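Local structure of PatF (Prochloron didemni, 4BG2) at residues Ser113-Asn118 with Glu144-Leu149; Ile138-Glu143 with Arg171-Ile176; Glu45-Val50 with Cys69-Thr74; Arg187-Pro192 with Phe233-Arg238. The protein probably acts as a prenyltransferase-like member of the patellamide (cyanobactin) biosynthetic machinery. All coordinates share one frame; numbering follows the deposited sequence.

Contact 1: residues Ser113-Asn118 with Glu144-Leu149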
loop_
_atom_site.group_PDB
_atom_site.type_symbol
_atom_site.label_atom_id
_atom_site.label_comp_id
_atom_site.label_asym_id
_atom_site.label_seq_id
_atom_site.Cartn_x
_atom_site.Cartn_y
_atom_site.Cartn_z
ATOM N N SER A 113 2.944 -21.413 2.930
ATOM C CA SER A 113 3.559 -20.734 4.084
ATOM C C SER A 113 2.506 -20.462 5.144
ATOM O O SER A 113 1.389 -20.119 4.815
ATOM C CB SER A 113 4.201 -19.415 3.695
ATOM O OG SER A 113 4.741 -18.801 4.850
ATOM N N ARG A 114 2.888 -20.635 6.410
ATOM C CA ARG A 114 2.055 -20.281 7.566
ATOM C C ARG A 114 2.519 -18.961 8.193
ATOM O O ARG A 114 2.113 -18.620 9.298
ATOM C CB ARG A 114 2.124 -21.376 8.634
ATOM C CG ARG A 114 1.734 -22.763 8.146
ATOM C CD ARG A 114 1.866 -23.813 9.249
ATOM N NE ARG A 114 1.879 -25.186 8.740
ATOM C CZ ARG A 114 1.615 -26.274 9.473
ATOM N NH1 ARG A 114 1.323 -26.183 10.768
ATOM N NH2 ARG A 114 1.650 -27.472 8.901
ATOM N N LYS A 115 3.340 -18.204 7.472
ATOM C CA LYS A 115 3.889 -16.938 7.972
ATOM C C LYS A 115 3.340 -15.701 7.280
ATOM O O LYS A 115 3.842 -14.594 7.492
ATOM C CB LYS A 115 5.399 -16.992 7.848
ATOM C CG LYS A 115 5.985 -18.154 8.644
ATOM C CD LYS A 115 7.426 -18.407 8.270
ATOM C CE LYS A 115 8.033 -19.470 9.142
ATOM N NZ LYS A 115 9.504 -19.369 9.010
ATOM N N ILE A 116 2.286 -15.894 6.491
ATOM C CA ILE A 116 1.656 -14.837 5.721
ATOM C C ILE A 116 0.232 -14.642 6.248
ATOM O O ILE A 116 -0.523 -15.609 6.407
ATOM C CB ILE A 116 1.650 -15.171 4.204
ATOM C CG1 ILE A 116 3.081 -15.276 3.695
ATOM C CG2 ILE A 116 0.923 -14.099 3.409
ATOM C CD1 ILE A 116 3.228 -15.792 2.278
ATOM N N ILE A 117 -0.123 -13.387 6.525
ATOM C CA ILE A 117 -1.458 -13.037 6.992
ATOM C C ILE A 117 -2.430 -13.047 5.827
ATOM O O ILE A 117 -3.462 -13.703 5.872
ATOM C CB ILE A 117 -1.499 -11.634 7.659
ATOM C CG1 ILE A 117 -0.618 -11.607 8.909
ATOM C CG2 ILE A 117 -2.923 -11.272 8.041
ATOM C CD1 ILE A 117 -0.400 -10.218 9.483
ATOM N N ASN A 118 -2.090 -12.315 4.784
ATOM C CA ASN A 118 -2.958 -12.178 3.623
ATOM C C ASN A 118 -2.216 -11.489 2.518
ATOM O O ASN A 118 -1.066 -11.069 2.685
ATOM C CB ASN A 118 -4.229 -11.389 3.964
ATOM C CG ASN A 118 -3.964 -9.919 4.315
ATOM O OD1 ASN A 118 -3.103 -9.253 3.745
ATOM N ND2 ASN A 118 -4.767 -9.396 5.209
ATOM N N GLU A 144 7.050 -13.961 13.133
ATOM C CA GLU A 144 7.689 -15.127 12.544
ATOM C C GLU A 144 9.054 -14.718 11.993
ATOM O O GLU A 144 9.261 -13.547 11.647
ATOM C CB GLU A 144 6.813 -15.702 11.424
ATOM C CG GLU A 144 5.430 -16.156 11.867
ATOM C CD GLU A 144 5.428 -17.469 12.637
ATOM O OE1 GLU A 144 6.435 -18.210 12.626
ATOM O OE2 GLU A 144 4.400 -17.772 13.275
ATOM N N ASP A 145 9.977 -15.676 11.926
ATOM C CA ASP A 145 11.226 -15.508 11.195
ATOM C C ASP A 145 10.881 -15.724 9.726
ATOM O O ASP A 145 10.518 -16.833 9.329
ATOM C CB ASP A 145 12.293 -16.507 11.665
ATOM C CG ASP A 145 13.531 -16.523 10.765
ATOM O OD1 ASP A 145 13.807 -15.512 10.081
ATOM O OD2 ASP A 145 14.239 -17.554 10.753
ATOM N N THR A 146 10.979 -14.656 8.934
ATOM C CA THR A 146 10.442 -14.658 7.588
ATOM C C THR A 146 11.501 -14.362 6.535
ATOM O O THR A 146 11.186 -13.898 5.436
ATOM C CB THR A 146 9.261 -13.683 7.485
ATOM O OG1 THR A 146 9.660 -12.378 7.924
ATOM C CG2 THR A 146 8.121 -14.180 8.365
ATOM N N GLU A 147 12.747 -14.705 6.858
ATOM C CA GLU A 147 13.857 -14.624 5.911
ATOM C C GLU A 147 13.607 -15.314 4.570
ATOM O O GLU A 147 13.975 -14.748 3.535
ATOM C CB GLU A 147 15.153 -15.170 6.511
ATOM C CG GLU A 147 15.956 -14.097 7.215
ATOM C CD GLU A 147 17.407 -14.460 7.409
ATOM O OE1 GLU A 147 18.050 -14.850 6.422
ATOM O OE2 GLU A 147 17.913 -14.337 8.541
ATOM N N GLU A 148 12.986 -16.500 4.566
ATOM C CA GLU A 148 12.748 -17.202 3.292
ATOM C C GLU A 148 11.781 -16.456 2.351
ATOM O O GLU A 148 11.958 -16.453 1.127
ATOM C CB GLU A 148 12.324 -18.665 3.504
ATOM C CG GLU A 148 10.865 -18.937 3.868
ATOM C CD GLU A 148 10.575 -18.825 5.358
ATOM O OE1 GLU A 148 10.977 -17.802 5.978
ATOM O OE2 GLU A 148 9.932 -19.753 5.906
ATOM N N LEU A 149 10.774 -15.791 2.918
ATOM C CA LEU A 149 9.862 -14.965 2.121
ATOM C C LEU A 149 10.618 -13.791 1.527
ATOM O O LEU A 149 10.484 -13.486 0.345
ATOM C CB LEU A 149 8.707 -14.433 2.979
ATOM C CG LEU A 149 7.828 -15.450 3.700
ATOM C CD1 LEU A 149 6.652 -14.784 4.386
ATOM C CD2 LEU A 149 7.345 -16.495 2.712
#
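Lys115 reaches across to the 144-149 segment, where its ammonium group has two oxygen partners. The shorter bond runs from NZ of Lys115 to the backbone O of Asp145, 2.7 Å long, and with a C=O···N angle of 167° it arrives almost in line with the carbonyl. The second partner is Glu148, whose OE2 uses its syn lone pair to complete a salt bridge at 3.2 Å from Lys115 NZ. An extended chain beyond CG carries the amine that far, the lysine and glutamate side chains crossing at about a right angle. The carboxylate of Asp145 takes no part in this grip, being salt-bridged to Arg171. At the root of the lysine, the OG of Ser113 accepts from Lys115 N at 3.0 Å, an ST turn that fixes the backbone just before strand 116-124. The contact thus ties the start of that barrel strand to the first turn of helix 147-157, in the sort of barrel ringed by helices known from ABBA prenyltransferases. Farther out the interaction is apolar. The aliphatic part of Glu144, bent at chi2, crosses Lys115 with its CB 3.8 Å from Lys115 CG. Thr146 brings its methyl CG2 to 3.9 Å from Lys115 CB, while its hydroxyl is bonded to Lys204. Past the lysine, CD1 of Leu149 touches CG1 of Ile116 at 3.7 Å. His110 of helix 101-110 packs on both of these buried residues and on Glu148, and Ile138 of the adjacent strand lies against Ile116.

Contact 2: residues Ile138-Glu143 with Arg171-Ile176; sequences IHIKPE and RDTMVI
Ile138 and Ile176 are locked as an antiparallel hydrogen-bonded pair, and this end of the contact is the tight one. Ile138 N donates to Ile176 O over 2.7 Å with an angle of 170° at the hydrogen, and Ile176 N returns a bond to Ile138 O at 3.0 Å. Two residues along the strand, Ile140 N reaches Met174 O, also at 3.0 Å, the donor tilted 26° from the carbonyl plane. Between these bonds the CA of Val175 makes a CA-H···O contact with Ile138 O, 3.3 Å apart. The isoleucines pack on one side: CD1 of Ile140 meets CD1 of Ile176 at 3.9 Å, and Phe106 of helix 101-110 covers both Ile138 and Ile176. On the other face His139 and Val175 lie side by side and point the same way, the ring's ND1 3.9 Å from Val175 CG2. An alanine in place of His139 would probably leave both methyls of Val175 without the ring they rest against and open a gap beside Asn118 and Thr120. The packing thins toward the surface. There the exposed Pro142 meets selenomethionine Met174 obliquely, CG to SE at 4.1 Å; with chi2 at 176° SE lies anti to CA. No cross-segment hydrogen bond accompanies this apolar touch. The axes of the short segments 138-140 and 173-176 approach to 4.9 Å; their parent strands 133-140 and 173-181 are neighbours in a closed ten-strand antiparallel barrel, the arrangement characteristic of the ABBA prenyltransferase fold.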
loop_
_atom_site.group_PDB
_atom_site.type_symbol
_atom_site.label_atom_id
_atom_site.label_comp_id
_atom_site.label_asym_id
_atom_site.label_seq_id
_atom_site.Cartn_x
_atom_site.Cartn_y
_atom_site.Cartn_z
ATOM N N ILE A 138 1.637 -8.280 0.022
ATOM C CA ILE A 138 1.645 -9.425 0.898
ATOM C C ILE A 138 1.979 -8.919 2.304
ATOM O O ILE A 138 3.028 -8.314 2.518
ATOM C CB ILE A 138 2.735 -10.440 0.482
ATOM C CG1 ILE A 138 2.651 -10.771 -1.003
ATOM C CG2 ILE A 138 2.696 -11.697 1.349
ATOM C CD1 ILE A 138 1.436 -11.528 -1.409
ATOM N N HIS A 139 1.113 -9.200 3.267
ATOM C CA HIS A 139 1.363 -8.851 4.662
ATOM C C HIS A 139 1.850 -10.062 5.444
ATOM O O HIS A 139 1.162 -11.065 5.531
ATOM C CB HIS A 139 0.113 -8.288 5.299
ATOM C CG HIS A 139 -0.259 -6.956 4.759
ATOM N ND1 HIS A 139 0.451 -5.816 5.056
ATOM C CD2 HIS A 139 -1.256 -6.573 3.930
ATOM C CE1 HIS A 139 -0.101 -4.784 4.442
ATOM N NE2 HIS A 139 -1.129 -5.220 3.739
ATOM N N ILE A 140 3.049 -9.931 6.001
ATOM C CA ILE A 140 3.753 -11.016 6.648
ATOM C C ILE A 140 3.491 -10.937 8.142
ATOM O O ILE A 140 3.321 -9.843 8.669
ATOM C CB ILE A 140 5.264 -10.887 6.357
ATOM C CG1 ILE A 140 5.509 -10.945 4.845
ATOM C CG2 ILE A 140 6.061 -11.967 7.054
ATOM C CD1 ILE A 140 6.848 -10.382 4.428
ATOM N N LYS A 141 3.447 -12.090 8.817
ATOM C CA LYS A 141 3.226 -12.121 10.264
ATOM C C LYS A 141 4.443 -11.511 10.938
ATOM O O LYS A 141 5.563 -11.931 10.660
ATOM C CB LYS A 141 2.986 -13.548 10.756
ATOM C CG LYS A 141 1.670 -14.134 10.279
ATOM C CD LYS A 141 1.373 -15.469 10.935
ATOM C CE LYS A 141 0.078 -16.055 10.409
ATOM N NZ LYS A 141 -0.069 -17.488 10.794
ATOM N N PRO A 142 4.237 -10.500 11.800
ATOM C CA PRO A 142 5.375 -9.818 12.443
ATOM C C PRO A 142 6.262 -10.677 13.319
ATOM O O PRO A 142 7.454 -10.391 13.413
ATOM C CB PRO A 142 4.699 -8.750 13.295
ATOM C CG PRO A 142 3.471 -8.426 12.534
ATOM C CD PRO A 142 2.993 -9.754 12.014
ATOM N N GLU A 143 5.694 -11.701 13.964
ATOM C CA GLU A 143 6.417 -12.492 14.968
ATOM C C GLU A 143 6.980 -13.812 14.448
ATOM O O GLU A 143 7.364 -14.674 15.231
ATOM C CB GLU A 143 5.515 -12.757 16.185
ATOM C CG GLU A 143 5.308 -11.517 17.033
ATOM C CD GLU A 143 6.576 -11.120 17.776
ATOM O OE1 GLU A 143 7.016 -11.896 18.666
ATOM O OE2 GLU A 143 7.130 -10.032 17.459
ATOM N N ARG A 171 15.723 -9.333 7.268
ATOM C CA ARG A 171 15.245 -9.527 8.638
ATOM C C ARG A 171 13.963 -8.758 8.992
ATOM O O ARG A 171 13.133 -9.288 9.715
ATOM C CB ARG A 171 16.330 -9.143 9.647
ATOM C CG ARG A 171 17.617 -9.969 9.596
ATOM C CD ARG A 171 17.404 -11.461 9.810
ATOM N NE ARG A 171 16.531 -11.753 10.955
ATOM C CZ ARG A 171 16.072 -12.969 11.271
ATOM N NH1 ARG A 171 16.400 -14.032 10.546
ATOM N NH2 ARG A 171 15.279 -13.125 12.322
ATOM N N ASP A 172 13.785 -7.530 8.496
ATOM C CA ASP A 172 12.659 -6.677 8.932
ATOM C C ASP A 172 11.530 -6.464 7.906
ATOM O O ASP A 172 10.569 -5.737 8.187
ATOM C CB ASP A 172 13.195 -5.325 9.404
ATOM C CG ASP A 172 13.993 -5.430 10.719
ATOM O OD1 ASP A 172 13.980 -6.508 11.380
ATOM O OD2 ASP A 172 14.630 -4.425 11.094
ATOM N N THR A 173 11.631 -7.100 6.735
ATOM C CA THR A 173 10.582 -6.987 5.706
ATOM C C THR A 173 9.298 -7.538 6.280
ATOM O O THR A 173 9.218 -8.695 6.675
ATOM C CB THR A 173 10.981 -7.690 4.386
ATOM O OG1 THR A 173 12.010 -6.932 3.765
ATOM C CG2 THR A 173 9.818 -7.787 3.401
HETATM N N MSE A 174 8.290 -6.682 6.352
HETATM C CA MSE A 174 6.979 -7.074 6.857
HETATM C C MSE A 174 5.903 -6.978 5.789
HETATM O O MSE A 174 4.839 -7.528 5.952
HETATM C CB MSE A 174 6.621 -6.152 8.015
HETATM C CG MSE A 174 5.942 -6.874 9.165
HETATM SE SE MSE A 174 5.683 -5.505 10.592
HETATM C CE MSE A 174 4.138 -4.618 9.744
ATOM N N VAL A 175 6.176 -6.258 4.715
ATOM C CA VAL A 175 5.260 -6.157 3.592
ATOM C C VAL A 175 6.073 -6.323 2.304
ATOM O O VAL A 175 7.173 -5.790 2.175
ATOM C CB VAL A 175 4.540 -4.775 3.522
ATOM C CG1 VAL A 175 3.386 -4.833 2.545
ATOM C CG2 VAL A 175 4.033 -4.310 4.870
ATOM N N ILE A 176 5.497 -7.018 1.334
ATOM C CA ILE A 176 6.051 -7.097 -0.010
ATOM C C ILE A 176 5.001 -6.620 -1.011
ATOM O O ILE A 176 3.871 -7.098 -1.018
ATOM C CB ILE A 176 6.490 -8.529 -0.348
ATOM C CG1 ILE A 176 7.553 -8.996 0.647
ATOM C CG2 ILE A 176 7.016 -8.595 -1.777
ATOM C CD1 ILE A 176 7.730 -10.505 0.677
#

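Contact 3: residues Glu45-Val50 with Cys69-Thr74; sequences EGSCSV and CNNQGT
Ser49 and Cys69 form the hydrogen-bonded pair with which the hairpin of strands 48-57 and 60-70 comes to its open end. Ser49 N donates to Cys69 O at 2.9 Å, and Cys69 N answers to Ser49 O at 3.2 Å. At the next pair the CA atoms of Cys48 and Asn70 are only 4.2 Å apart and their side chains diverge. Pairing continues one bond further, from Asn71 N to Ser47 O at 2.9 Å; beyond that, side-chain amides do the work of the backbone. Asn70 turns its ND2 to O of Glu45, 2.9 Å away, and the acceptor lies within 3° of the amide plane. Gln72 takes the N-H of Ser47 on OE1 at 2.9 Å, with that donor standing well above the amide carbonyl plane, 71° out of it. Gly46 passes close to this amide, its CA near Gln72 OE1: a CB there would clash with Gln72 OE1 and with Asn70 ND2. What positions the glutamine is Asn70 again. Its CG is anti to the backbone N (chi1 180°), and its OD1 accepts from Gln72 N at 2.7 Å, an Asx turn, so one side chain both bonds across the contact and shapes its own loop. Outside these bonds, Ser47 OG and Cys48 N are held by Asp304, and Ser49 OG by Asp301. Arg11 of helix 3-25 packs on Ser47 and Gln72, strand 295-303 flanks Ser49 and Asn71 through Trp303, and strand 116-124 borders Cys69, placing the hairpin where the first and last strands close the barrel.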
loop_
_atom_site.group_PDB
_atom_site.type_symbol
_atom_site.label_atom_id
_atom_site.label_comp_id
_atom_site.label_asym_id
_atom_site.label_seq_id
_atom_site.Cartn_x
_atom_site.Cartn_y
_atom_site.Cartn_z
ATOM N N GLU A 45 -15.036 -11.834 1.568
ATOM C CA GLU A 45 -15.841 -12.191 2.734
ATOM C C GLU A 45 -15.231 -11.668 4.036
ATOM O O GLU A 45 -14.009 -11.508 4.153
ATOM C CB GLU A 45 -16.058 -13.713 2.819
ATOM C CG GLU A 45 -17.087 -14.268 1.824
ATOM C CD GLU A 45 -18.450 -13.572 1.899
ATOM O OE1 GLU A 45 -18.886 -13.200 3.019
ATOM O OE2 GLU A 45 -19.084 -13.383 0.830
ATOM N N GLY A 46 -16.096 -11.407 5.013
ATOM C CA GLY A 46 -15.669 -10.901 6.315
ATOM C C GLY A 46 -15.549 -9.389 6.311
ATOM O O GLY A 46 -16.143 -8.716 5.488
ATOM N N SER A 47 -14.764 -8.859 7.233
ATOM C CA SER A 47 -14.616 -7.427 7.381
ATOM C C SER A 47 -13.329 -7.009 6.682
ATOM O O SER A 47 -12.289 -7.644 6.866
ATOM C CB SER A 47 -14.548 -7.079 8.869
ATOM O OG SER A 47 -14.455 -5.682 9.056
ATOM N N CYS A 48 -13.412 -5.935 5.905
ATOM C CA CYS A 48 -12.288 -5.393 5.164
ATOM C C CYS A 48 -11.898 -3.997 5.616
ATOM O O CYS A 48 -12.712 -3.244 6.141
ATOM C CB CYS A 48 -12.636 -5.329 3.685
ATOM S SG CYS A 48 -12.666 -6.947 2.867
ATOM N N SER A 49 -10.636 -3.664 5.388
ATOM C CA SER A 49 -10.181 -2.291 5.445
ATOM C C SER A 49 -9.950 -1.787 4.026
ATOM O O SER A 49 -9.498 -2.534 3.151
ATOM C CB SER A 49 -8.922 -2.165 6.311
ATOM O OG SER A 49 -7.768 -2.225 5.511
ATOM N N VAL A 50 -10.325 -0.543 3.773
ATOM C CA VAL A 50 -10.092 0.079 2.491
ATOM C C VAL A 50 -9.107 1.197 2.701
ATOM O O VAL A 50 -9.373 2.120 3.494
ATOM C CB VAL A 50 -11.377 0.661 1.876
ATOM C CG1 VAL A 50 -11.066 1.343 0.548
ATOM C CG2 VAL A 50 -12.441 -0.413 1.714
ATOM N N CYS A 69 -8.215 -5.187 1.903
ATOM C CA CYS A 69 -8.011 -6.552 2.379
ATOM C C CYS A 69 -8.855 -6.870 3.591
ATOM O O CYS A 69 -9.315 -5.977 4.308
ATOM C CB CYS A 69 -6.536 -6.807 2.706
ATOM S SG CYS A 69 -5.902 -5.869 4.129
ATOM N N ASN A 70 -9.011 -8.169 3.823
ATOM C CA ASN A 70 -9.652 -8.658 5.009
ATOM C C ASN A 70 -8.787 -8.298 6.210
ATOM O O ASN A 70 -7.570 -8.426 6.173
ATOM C CB ASN A 70 -9.876 -10.171 4.904
ATOM C CG ASN A 70 -10.540 -10.732 6.127
ATOM O OD1 ASN A 70 -9.928 -10.810 7.192
ATOM N ND2 ASN A 70 -11.809 -11.100 5.999
ATOM N N ASN A 71 -9.425 -7.801 7.253
ATOM C CA ASN A 71 -8.718 -7.290 8.412
ATOM C C ASN A 71 -9.005 -8.142 9.638
ATOM O O ASN A 71 -8.712 -7.721 10.736
ATOM C CB ASN A 71 -9.060 -5.801 8.643
ATOM C CG ASN A 71 -10.540 -5.554 8.939
ATOM O OD1 ASN A 71 -11.275 -6.435 9.400
ATOM N ND2 ASN A 71 -10.971 -4.331 8.705
ATOM N N GLN A 72 -9.571 -9.337 9.430
ATOM C CA GLN A 72 -9.864 -10.287 10.507
ATOM C C GLN A 72 -8.972 -11.535 10.426
ATOM O O GLN A 72 -9.373 -12.554 9.860
ATOM C CB GLN A 72 -11.307 -10.780 10.406
ATOM C CG GLN A 72 -12.393 -9.755 10.604
ATOM C CD GLN A 72 -13.737 -10.343 10.238
ATOM O OE1 GLN A 72 -13.910 -10.871 9.137
ATOM N NE2 GLN A 72 -14.687 -10.277 11.159
ATOM N N GLY A 73 -7.768 -11.456 10.973
ATOM C CA GLY A 73 -6.862 -12.593 10.989
ATOM C C GLY A 73 -6.315 -13.047 9.642
ATOM O O GLY A 73 -6.135 -12.261 8.733
ATOM N N THR A 74 -6.075 -14.344 9.523
ATOM C CA THR A 74 -5.339 -14.891 8.411
ATOM C C THR A 74 -6.244 -15.400 7.309
ATOM O O THR A 74 -7.020 -16.308 7.538
ATOM C CB THR A 74 -4.423 -16.028 8.890
ATOM O OG1 THR A 74 -3.381 -15.458 9.682
ATOM C CG2 THR A 74 -3.790 -16.786 7.711
#

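Contact 4: residues Arg187-Pro192 with Phe233-Arg238; sequences RVDLGP and FFSKTR
Arg187 and Arg238 close on Asp189 through contrasting chain shapes: Arg187 has CG anti to the backbone N (chi1 -167°) and turns NE back at chi3 (72°), whereas Arg238 stays extended from CG to NE. Each guanidinium grips the carboxylate side-on with NE and NH2, and the two come from opposite faces of its plane. Arg187 NE meets Asp189 OD1 at 3.0 Å and Arg238 NE meets the same OD1 at 3.1 Å; OD2 of Asp189 takes NH2 of Arg187 at 2.8 Å and NH2 of Arg238 at 2.9 Å. The guanidinium planes stand 74° apart, and the carboxylate probably offsets their like charges. An alanine in place of Asp189 would probably leave Arg238 without its mate here and the two close guanidiniums without the carboxylate between them, although Arg187 keeps Glu179. This salt-bridge network flanks a single antiparallel bridge of Leu190 with Phe234, where barrel strand 186-194 meets the chain leaving strand 229-233 for a type I turn at Ser235-Arg238. Ser235 OG anchors that turn by donating to Val188 O at 2.7 Å. Beside the bridge, CD1 of Phe233 lies 3.4 Å from CA of Gly191, where a CB would collide with the ring.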
loop_
_atom_site.group_PDB
_atom_site.type_symbol
_atom_site.label_atom_id
_atom_site.label_comp_id
_atom_site.label_asym_id
_atom_site.label_seq_id
_atom_site.Cartn_x
_atom_site.Cartn_y
_atom_site.Cartn_z
ATOM N N ARG A 187 6.956 -4.249 -10.823
ATOM C CA ARG A 187 7.908 -3.903 -9.798
ATOM C C ARG A 187 7.616 -4.693 -8.534
ATOM O O ARG A 187 6.478 -5.048 -8.250
ATOM C CB ARG A 187 7.861 -2.390 -9.493
ATOM C CG ARG A 187 9.032 -1.865 -8.666
ATOM C CD ARG A 187 8.888 -0.370 -8.296
ATOM N NE ARG A 187 7.846 -0.222 -7.302
ATOM C CZ ARG A 187 6.619 0.236 -7.538
ATOM N NH1 ARG A 187 6.261 0.694 -8.731
ATOM N NH2 ARG A 187 5.742 0.250 -6.549
ATOM N N VAL A 188 8.680 -4.948 -7.788
ATOM C CA VAL A 188 8.621 -5.596 -6.508
ATOM C C VAL A 188 9.197 -4.587 -5.485
ATOM O O VAL A 188 10.300 -4.090 -5.658
ATOM C CB VAL A 188 9.446 -6.909 -6.497
ATOM C CG1 VAL A 188 9.371 -7.601 -5.158
ATOM C CG2 VAL A 188 8.971 -7.860 -7.585
ATOM N N ASP A 189 8.419 -4.313 -4.438
ATOM C CA ASP A 189 8.806 -3.447 -3.348
ATOM C C ASP A 189 9.052 -4.305 -2.099
ATOM O O ASP A 189 8.186 -5.060 -1.698
ATOM C CB ASP A 189 7.678 -2.441 -3.055
ATOM C CG ASP A 189 7.743 -1.192 -3.934
ATOM O OD1 ASP A 189 8.793 -0.933 -4.575
ATOM O OD2 ASP A 189 6.733 -0.463 -3.995
ATOM N N LEU A 190 10.231 -4.179 -1.488
ATOM C CA LEU A 190 10.515 -4.791 -0.184
ATOM C C LEU A 190 10.350 -3.782 0.928
ATOM O O LEU A 190 10.923 -2.692 0.874
ATOM C CB LEU A 190 11.915 -5.392 -0.135
ATOM C CG LEU A 190 11.908 -6.830 -0.657
ATOM C CD1 LEU A 190 12.191 -6.807 -2.146
ATOM C CD2 LEU A 190 12.884 -7.732 0.086
ATOM N N GLY A 191 9.543 -4.148 1.922
ATOM C CA GLY A 191 9.003 -3.185 2.876
ATOM C C GLY A 191 9.361 -3.511 4.306
ATOM O O GLY A 191 8.526 -4.003 5.049
ATOM N N PRO A 192 10.618 -3.275 4.686
ATOM C CA PRO A 192 10.939 -3.350 6.091
ATOM C C PRO A 192 10.175 -2.295 6.899
ATOM O O PRO A 192 9.965 -1.171 6.426
ATOM C CB PRO A 192 12.448 -3.081 6.126
ATOM C CG PRO A 192 12.706 -2.292 4.916
ATOM C CD PRO A 192 11.789 -2.910 3.886
ATOM N N PHE A 233 10.011 1.401 1.574
ATOM C CA PHE A 233 10.016 0.467 0.465
ATOM C C PHE A 233 11.246 0.626 -0.402
ATOM O O PHE A 233 11.489 1.685 -0.959
ATOM C CB PHE A 233 8.761 0.620 -0.396
ATOM C CG PHE A 233 7.549 -0.065 0.153
ATOM C CD1 PHE A 233 7.553 -1.417 0.419
ATOM C CD2 PHE A 233 6.369 0.639 0.334
ATOM C CE1 PHE A 233 6.411 -2.045 0.882
ATOM C CE2 PHE A 233 5.224 0.027 0.804
ATOM C CZ PHE A 233 5.249 -1.316 1.098
ATOM N N PHE A 234 12.031 -0.439 -0.493
ATOM C CA PHE A 234 13.152 -0.515 -1.418
ATOM C C PHE A 234 12.800 -1.344 -2.667
ATOM O O PHE A 234 12.030 -2.307 -2.601
ATOM C CB PHE A 234 14.332 -1.147 -0.701
ATOM C CG PHE A 234 14.849 -0.311 0.449
ATOM C CD1 PHE A 234 14.233 -0.357 1.679
ATOM C CD2 PHE A 234 15.917 0.545 0.265
ATOM C CE1 PHE A 234 14.691 0.425 2.731
ATOM C CE2 PHE A 234 16.383 1.334 1.300
ATOM C CZ PHE A 234 15.765 1.278 2.532
ATOM N N SER A 235 13.384 -0.970 -3.797
ATOM C CA SER A 235 13.214 -1.719 -5.036
ATOM C C SER A 235 14.385 -1.439 -5.940
ATOM O O SER A 235 14.917 -0.338 -5.933
ATOM C CB SER A 235 11.934 -1.277 -5.776
ATOM O OG SER A 235 11.643 -2.108 -6.906
ATOM N N LYS A 236 14.715 -2.411 -6.784
ATOM C CA LYS A 236 15.652 -2.194 -7.893
ATOM C C LYS A 236 15.214 -1.001 -8.749
ATOM O O LYS A 236 16.012 -0.382 -9.414
ATOM C CB LYS A 236 15.665 -3.387 -8.842
ATOM C CG LYS A 236 16.837 -3.388 -9.814
ATOM C CD LYS A 236 16.784 -4.618 -10.701
ATOM C CE LYS A 236 17.999 -4.713 -11.617
ATOM N NZ LYS A 236 17.949 -3.703 -12.724
ATOM N N THR A 237 13.911 -0.744 -8.781
ATOM C CA THR A 237 13.331 0.272 -9.620
ATOM C C THR A 237 13.404 1.650 -8.979
ATOM O O THR A 237 13.151 2.651 -9.643
ATOM C CB THR A 237 11.869 -0.094 -9.886
ATOM O OG1 THR A 237 11.823 -1.210 -10.791
ATOM C CG2 THR A 237 11.110 1.059 -10.460
ATOM N N ARG A 238 13.782 1.713 -7.708
ATOM C CA ARG A 238 13.791 2.969 -6.970
ATOM C C ARG A 238 15.218 3.412 -6.679
ATOM O O ARG A 238 16.027 2.665 -6.100
ATOM C CB ARG A 238 13.055 2.789 -5.658
ATOM C CG ARG A 238 11.561 2.624 -5.812
ATOM C CD ARG A 238 10.923 2.481 -4.441
ATOM N NE ARG A 238 9.518 2.047 -4.513
ATOM C CZ ARG A 238 8.459 2.850 -4.632
ATOM N NH1 ARG A 238 8.622 4.174 -4.691
ATOM N NH2 ARG A 238 7.218 2.322 -4.695
HETATM O O HOH W 1 11.538 -4.424 -8.597
#

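How the contacts relate
Contact 3 comes first along the chain, closing the hairpin of strands 48-57 and 60-70 with 18 residues between its segments. Contact 1 opens at Ser113 and contact 2 at Ile138, before contact 1 has closed at Glu144-Leu149; contact 2 then closes at Arg171-Ile176, so the two cross. Their centres are about 7 Å apart, and the salt bridge of Glu147 with Arg171 joins them. Contact 4 follows in series and spans 40 residues, its strand neighbouring that of contact 2 through Met174 and Gly191. None is nested. All four reach one closed barrel; contact 1 also ties strand 116-124 to helix 147-157. Contacts 3 and 4 lie on opposite sides of the chain's centre, about 25 Å apart between centres.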